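Local coordinates for protein BCL2-like 10 (PDB 6FBX) that acts as a pro-survival member of the Bcl-2 family, holding the BH3 helix of the pro-apoptotic protein Bad, at residues E11-L16 with T121-L126; E18-F23 with A38-A43; L57-L62 with A102-S107; M86-V91 with D132-N137. One frame throughout, in Å; residues are numbered along the deposited sequence.

Contact 1: residues E11-L16 with T121-L126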
loop_
_atom_site.group_PDB
_atom_site.type_symbol
_atom_site.label_atom_id
_atom_site.label_comp_id
_atom_site.label_asym_id
_atom_site.label_seq_id
_atom_site.Cartn_x
_atom_site.Cartn_y
_atom_site.Cartn_z
ATOM N N GLU A 11 -8.936 9.750 -5.926
ATOM C CA GLU A 11 -8.742 9.348 -7.316
ATOM C C GLU A 11 -7.261 9.287 -7.675
ATOM O O GLU A 11 -6.829 8.369 -8.382
ATOM C CB GLU A 11 -9.483 10.305 -8.249
ATOM C CG GLU A 11 -9.433 9.894 -9.714
ATOM C CD GLU A 11 -9.866 8.452 -9.931
ATOM O OE1 GLU A 11 -10.971 8.086 -9.476
ATOM O OE2 GLU A 11 -9.092 7.684 -10.541
ATOM N N GLN A 12 -6.468 10.256 -7.207
ATOM C CA GLN A 12 -5.031 10.218 -7.461
ATOM C C GLN A 12 -4.405 8.966 -6.862
ATOM O O GLN A 12 -3.546 8.328 -7.486
ATOM C CB GLN A 12 -4.354 11.466 -6.890
ATOM C CG GLN A 12 -4.785 12.766 -7.543
ATOM C CD GLN A 12 -4.332 12.864 -8.982
ATOM O OE1 GLN A 12 -3.138 12.950 -9.262
ATOM N NE2 GLN A 12 -5.286 12.838 -9.905
ATOM N N THR A 13 -4.821 8.605 -5.647
ATOM C CA THR A 13 -4.290 7.414 -4.995
ATOM C C THR A 13 -4.743 6.147 -5.710
ATOM O O THR A 13 -3.963 5.199 -5.857
ATOM C CB THR A 13 -4.724 7.389 -3.529
ATOM O OG1 THR A 13 -4.300 8.596 -2.882
ATOM C CG2 THR A 13 -4.126 6.192 -2.801
ATOM N N LEU A 14 -5.999 6.110 -6.162
ATOM C CA LEU A 14 -6.498 4.933 -6.864
ATOM C C LEU A 14 -5.677 4.660 -8.117
ATOM O O LEU A 14 -5.271 3.521 -8.373
ATOM C CB LEU A 14 -7.975 5.124 -7.215
ATOM C CG LEU A 14 -8.672 3.949 -7.907
ATOM C CD1 LEU A 14 -8.689 2.714 -7.015
ATOM C CD2 LEU A 14 -10.078 4.336 -8.314
ATOM N N LEU A 15 -5.427 5.699 -8.919
ATOM C CA LEU A 15 -4.597 5.531 -10.108
ATOM C C LEU A 15 -3.226 4.979 -9.742
ATOM O O LEU A 15 -2.700 4.092 -10.424
ATOM C CB LEU A 15 -4.454 6.866 -10.842
ATOM C CG LEU A 15 -5.731 7.454 -11.449
ATOM C CD1 LEU A 15 -5.497 8.889 -11.905
ATOM C CD2 LEU A 15 -6.218 6.604 -12.611
ATOM N N LEU A 16 -2.635 5.492 -8.663
ATOM C CA LEU A 16 -1.315 5.038 -8.244
ATOM C C LEU A 16 -1.356 3.585 -7.787
ATOM O O LEU A 16 -0.513 2.771 -8.183
ATOM C CB LEU A 16 -0.794 5.942 -7.127
ATOM C CG LEU A 16 0.694 5.847 -6.806
ATOM C CD1 LEU A 16 1.524 6.368 -7.968
ATOM C CD2 LEU A 16 1.002 6.622 -5.532
ATOM N N THR A 121 -9.438 0.093 -1.571
ATOM C CA THR A 121 -9.261 0.151 -0.124
ATOM C C THR A 121 -8.114 1.081 0.254
ATOM O O THR A 121 -8.244 1.894 1.177
ATOM C CB THR A 121 -9.029 -1.256 0.424
ATOM O OG1 THR A 121 -10.183 -2.060 0.151
ATOM C CG2 THR A 121 -8.783 -1.230 1.926
ATOM N N ILE A 122 -6.983 0.980 -0.449
ATOM C CA ILE A 122 -5.880 1.911 -0.215
ATOM C C ILE A 122 -6.335 3.338 -0.486
ATOM O O ILE A 122 -6.075 4.254 0.303
ATOM C CB ILE A 122 -4.664 1.542 -1.085
ATOM C CG1 ILE A 122 -4.036 0.229 -0.611
ATOM C CG2 ILE A 122 -3.620 2.667 -1.060
ATOM C CD1 ILE A 122 -2.964 -0.308 -1.545
ATOM N N ALA A 123 -7.009 3.545 -1.618
ATOM C CA ALA A 123 -7.435 4.888 -2.001
ATOM C C ALA A 123 -8.378 5.485 -0.964
ATOM O O ALA A 123 -8.238 6.652 -0.581
ATOM C CB ALA A 123 -8.099 4.847 -3.379
ATOM N N ASP A 124 -9.358 4.705 -0.503
ATOM C CA ASP A 124 -10.299 5.224 0.487
ATOM C C ASP A 124 -9.590 5.576 1.788
ATOM O O ASP A 124 -9.907 6.588 2.425
ATOM C CB ASP A 124 -11.414 4.211 0.752
ATOM C CG ASP A 124 -12.414 4.126 -0.386
ATOM O OD1 ASP A 124 -13.081 3.077 -0.519
ATOM O OD2 ASP A 124 -12.530 5.102 -1.155
ATOM N N TYR A 125 -8.618 4.759 2.195
ATOM C CA TYR A 125 -7.967 4.964 3.483
ATOM C C TYR A 125 -7.065 6.193 3.456
ATOM O O TYR A 125 -7.180 7.080 4.311
ATOM C CB TYR A 125 -7.169 3.720 3.870
ATOM C CG TYR A 125 -6.519 3.834 5.225
ATOM C CD1 TYR A 125 -5.143 3.961 5.350
ATOM C CD2 TYR A 125 -7.288 3.838 6.381
ATOM C CE1 TYR A 125 -4.548 4.073 6.592
ATOM C CE2 TYR A 125 -6.704 3.952 7.625
ATOM C CZ TYR A 125 -5.334 4.069 7.725
ATOM O OH TYR A 125 -4.752 4.183 8.966
ATOM N N LEU A 126 -6.162 6.268 2.479
ATOM C CA LEU A 126 -5.233 7.392 2.427
ATOM C C LEU A 126 -5.940 8.671 1.996
ATOM O O LEU A 126 -5.750 9.732 2.604
ATOM C CB LEU A 126 -4.075 7.070 1.482
ATOM C CG LEU A 126 -3.200 5.879 1.883
ATOM C CD1 LEU A 126 -2.126 5.637 0.834
ATOM C CD2 LEU A 126 -2.568 6.082 3.256
#
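T13 has OG1 beside the backbone N (chi1 -56°), which leaves CG2 anti to that N; it is this methyl that meets helix 112-129. I122 likewise has CG2 anti to its backbone N, and the two methyl carbons meet with T13 CG2 at 4.0 Å from I122 CG2, the side chains crossing at about a right angle. The closest packing is against backbone: T13 CG2 sits 3.6 Å from A123 CA. L126 brings CD1 up to the same methyl at a looser 4.2 Å. Next to T13, L14 receives A123 CB, which lies 3.7 Å from L14 N and 3.8 Å from L14 CB. Alanine suits this place because its single methyl lets the short axis segments approach to 8.1 Å, running roughly antiparallel, at 147°. Threonine suits its own place because its two branches do different work: the methyl fills the apolar interface, and the buried hydroxyl is satisfied by L9 O and by W140 NE1. Beyond the interface, D124 pairs with R10 in a salt bridge, and I122 reaches on to I94, F95 and T98 of helix 88-107. This close, small-residue packing of the first long helix against helix 112-129, beside helix 88-107, is part of the all-helical bundle of the Bcl-2 fold.

Contact 2: residues E18-F23 with A38-A43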
loop_
_atom_site.group_PDB
_atom_site.type_symbol
_atom_site.label_atom_id
_atom_site.label_comp_id
_atom_site.label_asym_id
_atom_site.label_seq_id
_atom_site.Cartn_x
_atom_site.Cartn_y
_atom_site.Cartn_z
ATOM N N GLU A 18 -3.655 1.314 -8.555
ATOM C CA GLU A 18 -3.958 0.455 -9.693
ATOM C C GLU A 18 -2.715 0.202 -10.535
ATOM O O GLU A 18 -2.495 -0.918 -11.010
ATOM C CB GLU A 18 -5.065 1.075 -10.545
ATOM C CG GLU A 18 -6.448 0.948 -9.939
ATOM C CD GLU A 18 -7.540 1.371 -10.900
ATOM O OE1 GLU A 18 -7.402 2.440 -11.532
ATOM O OE2 GLU A 18 -8.530 0.626 -11.033
ATOM N N ASP A 19 -1.886 1.229 -10.729
ATOM C CA ASP A 19 -0.681 1.051 -11.532
ATOM C C ASP A 19 0.290 0.090 -10.860
ATOM O O ASP A 19 0.833 -0.813 -11.509
ATOM C CB ASP A 19 0.007 2.390 -11.785
ATOM C CG ASP A 19 1.335 2.224 -12.492
ATOM O OD1 ASP A 19 1.330 2.002 -13.720
ATOM O OD2 ASP A 19 2.381 2.281 -11.813
ATOM N N TYR A 20 0.541 0.276 -9.561
ATOM C CA TYR A 20 1.495 -0.594 -8.888
ATOM C C TYR A 20 1.001 -2.032 -8.874
ATOM O O TYR A 20 1.773 -2.966 -9.117
ATOM C CB TYR A 20 1.768 -0.124 -7.458
ATOM C CG TYR A 20 2.872 -0.941 -6.843
ATOM C CD1 TYR A 20 4.162 -0.870 -7.354
ATOM C CD2 TYR A 20 2.627 -1.826 -5.798
ATOM C CE1 TYR A 20 5.182 -1.633 -6.831
ATOM C CE2 TYR A 20 3.652 -2.589 -5.255
ATOM C CZ TYR A 20 4.924 -2.491 -5.785
ATOM O OH TYR A 20 5.949 -3.250 -5.272
ATOM N N ILE A 21 -0.289 -2.230 -8.600
ATOM C CA ILE A 21 -0.845 -3.580 -8.586
ATOM C C ILE A 21 -0.721 -4.227 -9.962
ATOM O O ILE A 21 -0.350 -5.403 -10.079
ATOM C CB ILE A 21 -2.302 -3.532 -8.086
ATOM C CG1 ILE A 21 -2.308 -3.284 -6.577
ATOM C CG2 ILE A 21 -3.041 -4.821 -8.417
ATOM C CD1 ILE A 21 -3.664 -2.923 -6.009
ATOM N N SER A 22 -1.027 -3.479 -11.025
ATOM C CA SER A 22 -0.845 -4.010 -12.373
ATOM C C SER A 22 0.619 -4.342 -12.631
ATOM O O SER A 22 0.940 -5.383 -13.215
ATOM C CB SER A 22 -1.351 -3.007 -13.411
ATOM O OG SER A 22 -2.718 -2.699 -13.211
ATOM N N PHE A 23 1.518 -3.456 -12.203
ATOM C CA PHE A 23 2.952 -3.687 -12.345
ATOM C C PHE A 23 3.367 -4.992 -11.673
ATOM O O PHE A 23 4.212 -5.733 -12.195
ATOM C CB PHE A 23 3.691 -2.487 -11.752
ATOM C CG PHE A 23 5.186 -2.571 -11.819
ATOM C CD1 PHE A 23 5.851 -2.520 -13.032
ATOM C CD2 PHE A 23 5.930 -2.643 -10.655
ATOM C CE1 PHE A 23 7.234 -2.576 -13.081
ATOM C CE2 PHE A 23 7.308 -2.696 -10.697
ATOM C CZ PHE A 23 7.962 -2.660 -11.910
ATOM N N ALA A 38 8.046 6.565 -9.246
ATOM C CA ALA A 38 8.679 6.546 -7.931
ATOM C C ALA A 38 8.164 5.393 -7.080
ATOM O O ALA A 38 8.952 4.693 -6.432
ATOM C CB ALA A 38 8.445 7.877 -7.220
ATOM N N MET A 39 6.847 5.179 -7.061
ATOM C CA MET A 39 6.294 4.115 -6.225
ATOM C C MET A 39 6.731 2.744 -6.722
ATOM O O MET A 39 7.051 1.861 -5.918
ATOM C CB MET A 39 4.770 4.203 -6.185
ATOM C CG MET A 39 4.118 3.142 -5.304
ATOM S SD MET A 39 4.619 3.250 -3.577
ATOM C CE MET A 39 3.608 4.617 -3.016
ATOM N N ARG A 40 6.736 2.542 -8.041
ATOM C CA ARG A 40 7.246 1.295 -8.601
ATOM C C ARG A 40 8.647 0.994 -8.084
ATOM O O ARG A 40 8.953 -0.140 -7.696
ATOM C CB ARG A 40 7.263 1.373 -10.125
ATOM C CG ARG A 40 5.917 1.266 -10.795
ATOM C CD ARG A 40 6.125 1.184 -12.290
ATOM N NE ARG A 40 4.883 1.238 -13.046
ATOM C CZ ARG A 40 4.812 1.043 -14.359
ATOM N NH1 ARG A 40 5.913 0.781 -15.057
ATOM N NH2 ARG A 40 3.643 1.112 -14.977
ATOM N N TYR A 41 9.520 2.003 -8.090
ATOM C CA TYR A 41 10.895 1.799 -7.651
ATOM C C TYR A 41 10.956 1.537 -6.152
ATOM O O TYR A 41 11.586 0.573 -5.705
ATOM C CB TYR A 41 11.742 3.017 -8.018
ATOM C CG TYR A 41 13.175 2.927 -7.545
ATOM C CD1 TYR A 41 13.542 3.386 -6.286
ATOM C CD2 TYR A 41 14.159 2.380 -8.354
ATOM C CE1 TYR A 41 14.848 3.302 -5.847
ATOM C CE2 TYR A 41 15.469 2.293 -7.924
ATOM C CZ TYR A 41 15.809 2.754 -6.671
ATOM O OH TYR A 41 17.113 2.670 -6.240
ATOM N N LEU A 42 10.296 2.388 -5.362
ATOM C CA LEU A 42 10.442 2.330 -3.911
ATOM C C LEU A 42 9.763 1.101 -3.323
ATOM O O LEU A 42 10.334 0.432 -2.454
ATOM C CB LEU A 42 9.872 3.604 -3.287
ATOM C CG LEU A 42 10.709 4.852 -3.568
ATOM C CD1 LEU A 42 9.920 6.119 -3.260
ATOM C CD2 LEU A 42 11.990 4.815 -2.757
ATOM N N ALA A 43 8.546 0.793 -3.774
ATOM C CA ALA A 43 7.836 -0.361 -3.233
ATOM C C ALA A 43 8.518 -1.667 -3.613
ATOM O O ALA A 43 8.505 -2.619 -2.824
ATOM C CB ALA A 43 6.383 -0.355 -3.709
#
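D19 and R40 join helix 2-24 to helix 34-49, two of the helices of the Bcl-2 fold, whose short segments pass 9.9 Å apart at 52°. That wide spacing is bridged largely by the long side chains of R40, F23 and Y20. R40, extended from CG to NE, presents the side of its guanidinium to the carboxylate: NH2 donates to D19 OD1 at 2.8 Å and NE to D19 OD2 at 3.0 Å. Each oxygen uses its syn lone pair, the bonds are nearly straight, and the two flat groups lie only 5° from coplanar, so the pair of bonds fixes the rotation of both. R40 NH1 has a further partner in Q29 O, which ties the incoming loop to the same cation.

This side is the one nearer solvent, for R40 and F23 are partly exposed, although D19 is buried. F23 suits a place of this kind because its flat face carries the aliphatic part of the arginine: R40 CD stands over the centre of the ring, 3.9 Å from the F23 ring centroid, a CH-pi contact. The ring and guanidinium planes differ by 13°, and F23 CD1 lies over one face of the guanidinium, offset toward its rim.

The other side is buried and tightly packed. Y20 drives the phenolic end of its ring obliquely against A43, where alanine suits the place because its single methyl fits against the ring end. The methyl is squeezed close to the ring carbon and the hydroxyl oxygen at once, A43 CB lying 3.3 Å from both Y20 CZ and Y20 OH.

Contact 3: residues L57-L62 with A102-S107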
loop_
_atom_site.group_PDB
_atom_site.type_symbol
_atom_site.label_atom_id
_atom_site.label_comp_id
_atom_site.label_asym_id
_atom_site.label_seq_id
_atom_site.Cartn_x
_atom_site.Cartn_y
_atom_site.Cartn_z
ATOM N N LEU A 57 4.029 -13.176 5.080
ATOM C CA LEU A 57 2.921 -12.396 5.624
ATOM C C LEU A 57 1.696 -12.465 4.720
ATOM O O LEU A 57 0.568 -12.636 5.202
ATOM C CB LEU A 57 3.346 -10.941 5.821
ATOM C CG LEU A 57 4.249 -10.634 7.017
ATOM C CD1 LEU A 57 4.708 -9.187 6.946
ATOM C CD2 LEU A 57 3.535 -10.904 8.334
ATOM N N SER A 58 1.896 -12.321 3.409
ATOM C CA SER A 58 0.766 -12.354 2.485
ATOM C C SER A 58 0.031 -13.686 2.569
ATOM O O SER A 58 -1.205 -13.726 2.532
ATOM C CB SER A 58 1.248 -12.098 1.057
ATOM O OG SER A 58 2.077 -13.157 0.598
ATOM N N GLN A 59 0.773 -14.789 2.690
ATOM C CA GLN A 59 0.134 -16.101 2.739
ATOM C C GLN A 59 -0.574 -16.324 4.071
ATOM O O GLN A 59 -1.699 -16.841 4.100
ATOM C CB GLN A 59 1.170 -17.191 2.462
ATOM C CG GLN A 59 1.709 -17.114 1.039
ATOM C CD GLN A 59 2.745 -18.175 0.722
ATOM O OE1 GLN A 59 3.094 -18.997 1.570
ATOM N NE2 GLN A 59 3.241 -18.162 -0.511
ATOM N N GLU A 60 0.048 -15.923 5.184
ATOM C CA GLU A 60 -0.645 -15.972 6.471
ATOM C C GLU A 60 -1.917 -15.135 6.430
ATOM O O GLU A 60 -2.996 -15.596 6.822
ATOM C CB GLU A 60 0.270 -15.474 7.594
ATOM C CG GLU A 60 1.328 -16.456 8.060
ATOM C CD GLU A 60 2.077 -15.947 9.278
ATOM O OE1 GLU A 60 2.983 -15.103 9.113
ATOM O OE2 GLU A 60 1.747 -16.378 10.403
ATOM N N PHE A 61 -1.792 -13.887 5.971
ATOM C CA PHE A 61 -2.926 -12.974 5.867
ATOM C C PHE A 61 -4.086 -13.618 5.115
ATOM O O PHE A 61 -5.209 -13.705 5.627
ATOM C CB PHE A 61 -2.457 -11.688 5.174
ATOM C CG PHE A 61 -3.554 -10.701 4.869
ATOM C CD1 PHE A 61 -3.738 -9.587 5.666
ATOM C CD2 PHE A 61 -4.375 -10.870 3.768
ATOM C CE1 PHE A 61 -4.728 -8.668 5.380
ATOM C CE2 PHE A 61 -5.372 -9.958 3.480
ATOM C CZ PHE A 61 -5.548 -8.855 4.286
ATOM N N LEU A 62 -3.829 -14.083 3.889
ATOM C CA LEU A 62 -4.911 -14.620 3.071
ATOM C C LEU A 62 -5.488 -15.899 3.661
ATOM O O LEU A 62 -6.660 -16.212 3.421
ATOM C CB LEU A 62 -4.420 -14.868 1.645
ATOM C CG LEU A 62 -4.120 -13.617 0.818
ATOM C CD1 LEU A 62 -3.533 -14.003 -0.530
ATOM C CD2 LEU A 62 -5.369 -12.760 0.624
ATOM N N ALA A 102 -1.806 -9.003 -4.038
ATOM C CA ALA A 102 -2.441 -9.122 -5.344
ATOM C C ALA A 102 -1.803 -10.234 -6.167
ATOM O O ALA A 102 -2.504 -11.019 -6.814
ATOM C CB ALA A 102 -2.355 -7.788 -6.083
ATOM N N SER A 103 -0.470 -10.314 -6.155
ATOM C CA SER A 103 0.214 -11.357 -6.914
ATOM C C SER A 103 -0.132 -12.741 -6.381
ATOM O O SER A 103 -0.275 -13.695 -7.156
ATOM C CB SER A 103 1.726 -11.132 -6.866
ATOM O OG SER A 103 2.062 -9.848 -7.359
ATOM N N GLU A 104 -0.266 -12.872 -5.060
ATOM C CA GLU A 104 -0.615 -14.164 -4.477
ATOM C C GLU A 104 -2.039 -14.562 -4.848
ATOM O O GLU A 104 -2.303 -15.730 -5.155
ATOM C CB GLU A 104 -0.436 -14.116 -2.957
ATOM C CG GLU A 104 -0.821 -15.393 -2.221
ATOM C CD GLU A 104 0.137 -16.536 -2.479
ATOM O OE1 GLU A 104 1.320 -16.265 -2.776
ATOM O OE2 GLU A 104 -0.289 -17.707 -2.375
ATOM N N LEU A 105 -2.971 -13.604 -4.836
ATOM C CA LEU A 105 -4.345 -13.912 -5.221
ATOM C C LEU A 105 -4.417 -14.374 -6.672
ATOM O O LEU A 105 -5.158 -15.309 -6.999
ATOM C CB LEU A 105 -5.239 -12.693 -4.993
ATOM C CG LEU A 105 -5.510 -12.365 -3.523
ATOM C CD1 LEU A 105 -6.040 -10.944 -3.364
ATOM C CD2 LEU A 105 -6.491 -13.367 -2.933
ATOM N N LEU A 106 -3.651 -13.735 -7.559
ATOM C CA LEU A 106 -3.583 -14.198 -8.941
ATOM C C LEU A 106 -2.997 -15.602 -9.023
ATOM O O LEU A 106 -3.498 -16.449 -9.771
ATOM C CB LEU A 106 -2.761 -13.222 -9.783
ATOM C CG LEU A 106 -3.553 -12.099 -10.459
ATOM C CD1 LEU A 106 -4.393 -11.327 -9.452
ATOM C CD2 LEU A 106 -2.619 -11.158 -11.207
ATOM N N SER A 107 -1.933 -15.869 -8.260
ATOM C CA SER A 107 -1.352 -17.208 -8.249
ATOM C C SER A 107 -2.370 -18.255 -7.823
ATOM O O SER A 107 -2.297 -19.408 -8.262
ATOM C CB SER A 107 -0.138 -17.252 -7.320
ATOM O OG SER A 107 0.947 -16.525 -7.863
HETATM O O HOH W 1 3.114 -14.360 -1.928
#
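L62 lays its isobutyl branches over two neighbours on helix 88-107, with CD1 3.5 Å from E104 CG and CD2 3.8 Å from L105 CD2. E104 suits both halves of this place, since its methylenes pack against leucine while its carboxylate turns to a polar side. CG stands anti to the backbone N, and the bend at chi2 (70°) places CD beside Q59 CG. There the Q59 side chain crosses at about a right angle, NE2 lying 3.5 Å from E104 OE1 with amide and carboxylate planes 62° apart. A water bridges the gap beside them, donating to E104 OE1 at 2.8 Å and to S58 OG at 3.0 Å; S58 OG itself is hydrogen-bonded to R55 O. E104 OE2 forms a salt bridge with R108. An alanine in place of E104 would probably leave R108 without its charged mate, deprive the water of one acceptor and open a gap beside L62 CD1. The short segments cross at 64° near the surface; S58, Q59 and L62 pack on helix 88-107 while L57, E60 and F61 of the same helix touch the bound peptide, as for a helix lining the BH3-binding groove of the Bcl-2 fold.

Contact 4: residues M86-V91 with D132-N137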
loop_
_atom_site.group_PDB
_atom_site.type_symbol
_atom_site.label_atom_id
_atom_site.label_comp_id
_atom_site.label_asym_id
_atom_site.label_seq_id
_atom_site.Cartn_x
_atom_site.Cartn_y
_atom_site.Cartn_z
ATOM N N MET A 86 2.499 8.812 11.161
ATOM C CA MET A 86 2.321 8.580 9.738
ATOM C C MET A 86 3.552 9.098 9.013
ATOM O O MET A 86 4.048 10.181 9.329
ATOM C CB MET A 86 1.063 9.290 9.226
ATOM C CG MET A 86 0.695 8.988 7.791
ATOM S SD MET A 86 -0.006 7.345 7.589
ATOM C CE MET A 86 -0.833 7.556 6.016
ATOM N N ASN A 87 4.052 8.322 8.055
ATOM C CA ASN A 87 5.181 8.768 7.248
ATOM C C ASN A 87 5.157 8.025 5.918
ATOM O O ASN A 87 4.412 7.059 5.733
ATOM C CB ASN A 87 6.514 8.576 7.989
ATOM C CG ASN A 87 6.822 7.122 8.289
ATOM O OD1 ASN A 87 6.757 6.266 7.412
ATOM N ND2 ASN A 87 7.170 6.840 9.538
ATOM N N TRP A 88 5.976 8.504 4.979
ATOM C CA TRP A 88 5.948 7.936 3.633
ATOM C C TRP A 88 6.450 6.497 3.613
ATOM O O TRP A 88 6.007 5.702 2.778
ATOM C CB TRP A 88 6.777 8.795 2.677
ATOM C CG TRP A 88 6.126 10.089 2.286
ATOM C CD1 TRP A 88 6.636 11.348 2.451
ATOM C CD2 TRP A 88 4.849 10.255 1.656
ATOM N NE1 TRP A 88 5.755 12.286 1.962
ATOM C CE2 TRP A 88 4.651 11.640 1.470
ATOM C CE3 TRP A 88 3.854 9.367 1.232
ATOM C CZ2 TRP A 88 3.495 12.156 0.879
ATOM C CZ3 TRP A 88 2.708 9.883 0.643
ATOM C CH2 TRP A 88 2.538 11.263 0.477
ATOM N N GLY A 89 7.369 6.144 4.514
ATOM C CA GLY A 89 7.850 4.772 4.564
ATOM C C GLY A 89 6.743 3.781 4.870
ATOM O O GLY A 89 6.692 2.692 4.295
ATOM N N ARG A 90 5.837 4.146 5.777
ATOM C CA ARG A 90 4.713 3.265 6.082
ATOM C C ARG A 90 3.754 3.176 4.903
ATOM O O ARG A 90 3.174 2.113 4.643
ATOM C CB ARG A 90 3.999 3.760 7.338
ATOM C CG ARG A 90 4.854 3.630 8.582
ATOM C CD ARG A 90 4.181 4.199 9.806
ATOM N NE ARG A 90 4.993 3.995 11.002
ATOM C CZ ARG A 90 4.605 4.309 12.234
ATOM N NH1 ARG A 90 5.417 4.082 13.259
ATOM N NH2 ARG A 90 3.409 4.845 12.446
ATOM N N VAL A 91 3.582 4.279 4.174
ATOM C CA VAL A 91 2.779 4.259 2.954
ATOM C C VAL A 91 3.376 3.288 1.943
ATOM O O VAL A 91 2.663 2.498 1.316
ATOM C CB VAL A 91 2.657 5.679 2.371
ATOM C CG1 VAL A 91 2.007 5.649 0.989
ATOM C CG2 VAL A 91 1.862 6.568 3.317
ATOM N N ASP A 132 -5.825 14.669 5.709
ATOM C CA ASP A 132 -5.138 15.814 6.302
ATOM C C ASP A 132 -3.626 15.631 6.264
ATOM O O ASP A 132 -2.892 16.559 5.903
ATOM C CB ASP A 132 -5.622 16.045 7.734
ATOM C CG ASP A 132 -7.026 16.626 7.791
ATOM O OD1 ASP A 132 -7.479 17.209 6.782
ATOM O OD2 ASP A 132 -7.675 16.510 8.853
ATOM N N TRP A 133 -3.138 14.445 6.625
ATOM C CA TRP A 133 -1.702 14.192 6.555
ATOM C C TRP A 133 -1.205 14.270 5.117
ATOM O O TRP A 133 -0.172 14.888 4.836
ATOM C CB TRP A 133 -1.365 12.828 7.153
ATOM C CG TRP A 133 0.110 12.628 7.286
ATOM C CD1 TRP A 133 0.882 12.958 8.359
ATOM C CD2 TRP A 133 0.997 12.077 6.307
ATOM N NE1 TRP A 133 2.195 12.642 8.113
ATOM C CE2 TRP A 133 2.292 12.099 6.860
ATOM C CE3 TRP A 133 0.823 11.566 5.018
ATOM C CZ2 TRP A 133 3.405 11.630 6.167
ATOM C CZ3 TRP A 133 1.930 11.099 4.335
ATOM C CH2 TRP A 133 3.203 11.134 4.910
ATOM N N LEU A 134 -1.929 13.639 4.187
ATOM C CA LEU A 134 -1.529 13.685 2.784
ATOM C C LEU A 134 -1.384 15.122 2.300
ATOM O O LEU A 134 -0.392 15.477 1.653
ATOM C CB LEU A 134 -2.546 12.938 1.917
ATOM C CG LEU A 134 -2.324 11.454 1.641
ATOM C CD1 LEU A 134 -3.449 10.947 0.747
ATOM C CD2 LEU A 134 -0.973 11.192 0.986
ATOM N N VAL A 135 -2.374 15.967 2.601
ATOM C CA VAL A 135 -2.344 17.347 2.120
ATOM C C VAL A 135 -1.164 18.094 2.723
ATOM O O VAL A 135 -0.395 18.750 2.012
ATOM C CB VAL A 135 -3.675 18.057 2.430
ATOM C CG1 VAL A 135 -3.571 19.548 2.133
ATOM C CG2 VAL A 135 -4.799 17.446 1.616
ATOM N N GLU A 136 -1.009 18.022 4.048
ATOM C CA GLU A 136 0.043 18.796 4.696
ATOM C C GLU A 136 1.426 18.376 4.220
ATOM O O GLU A 136 2.376 19.155 4.352
ATOM C CB GLU A 136 -0.061 18.674 6.221
ATOM C CG GLU A 136 0.567 17.429 6.828
ATOM C CD GLU A 136 0.465 17.404 8.343
ATOM O OE1 GLU A 136 0.053 18.427 8.929
ATOM O OE2 GLU A 136 0.802 16.362 8.948
ATOM N N ASN A 137 1.555 17.174 3.658
ATOM C CA ASN A 137 2.817 16.677 3.129
ATOM C C ASN A 137 2.895 16.767 1.608
ATOM O O ASN A 137 3.772 16.141 1.002
ATOM C CB ASN A 137 3.038 15.236 3.587
ATOM C CG ASN A 137 3.416 15.146 5.053
ATOM O OD1 ASN A 137 4.592 15.040 5.396
ATOM N ND2 ASN A 137 2.418 15.192 5.925
#
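The W133 indole is sandwiched between M86 on one face and the N137 amide on the opposite one, while its rim points into a second tryptophan, W88. M86 CG lies 3.6 Å from the centroid of the W133 five-membered ring, a CH-pi contact, and its sulfur adds an oblique Met-aromatic contact. N137 ND2 stands 3.2 Å above the plane of the W133 indole. The amide is fixed there because N137 ND2 also donates to W133 O at 2.8 Å, and N137 N reaches the same oxygen from the other side of the carbonyl plane. With W133 CG anti to the backbone N (chi1 -171°), the indole's far rim meets W88, where it makes a T-shaped pair: the six-membered rings are 4.9 Å apart between centroids, their planes at 69°, with W133 CH2 over the W88 face. L134 CD2 touches W88 CH2 at 3.5 Å, and W140, F143 and F146 extend the aromatic cluster.

N87 begins the helix as its N-cap, OD1 accepting from R90 N at 2.8 Å, and G89 suits its place because a CB there would crowd N87 OD1. An alanine in place of W133 would probably open a gap over one face of W88 and leave M86 CG and the N137 amide without the ring between them. N87-R90 is the NWGR signature of BH1, and W133 and L134 belong to BH2, so the two homology regions are joined chiefly by aromatic and apolar surfaces, while the side-chain amides of N87 and N137 bond within their own segments.

Overall arrangement
Contacts 1 and 2 share helix 2-24, centres about 13 Å apart, and meet where L16 CD2 lies 4.1 Å from M39 CE. Contact 4 adjoins contact 1 through L126, whose CD2 is 3.6 Å from M86 CE. Contact 3 stands at the far end of helix 88-107, its centre about 26 Å from that of contact 4, and is linked to contact 2 by I21 CG2 packing on A102 CB at 3.8 Å. The bound BH3 peptide is touched from contacts 2, 3 and 4, through L42, through L57, E60 and F61, and through N87, R90 and a weak G89 O hydrogen bond. Contact 1, centred about 8 Å from the centre of the chain, is fully buried.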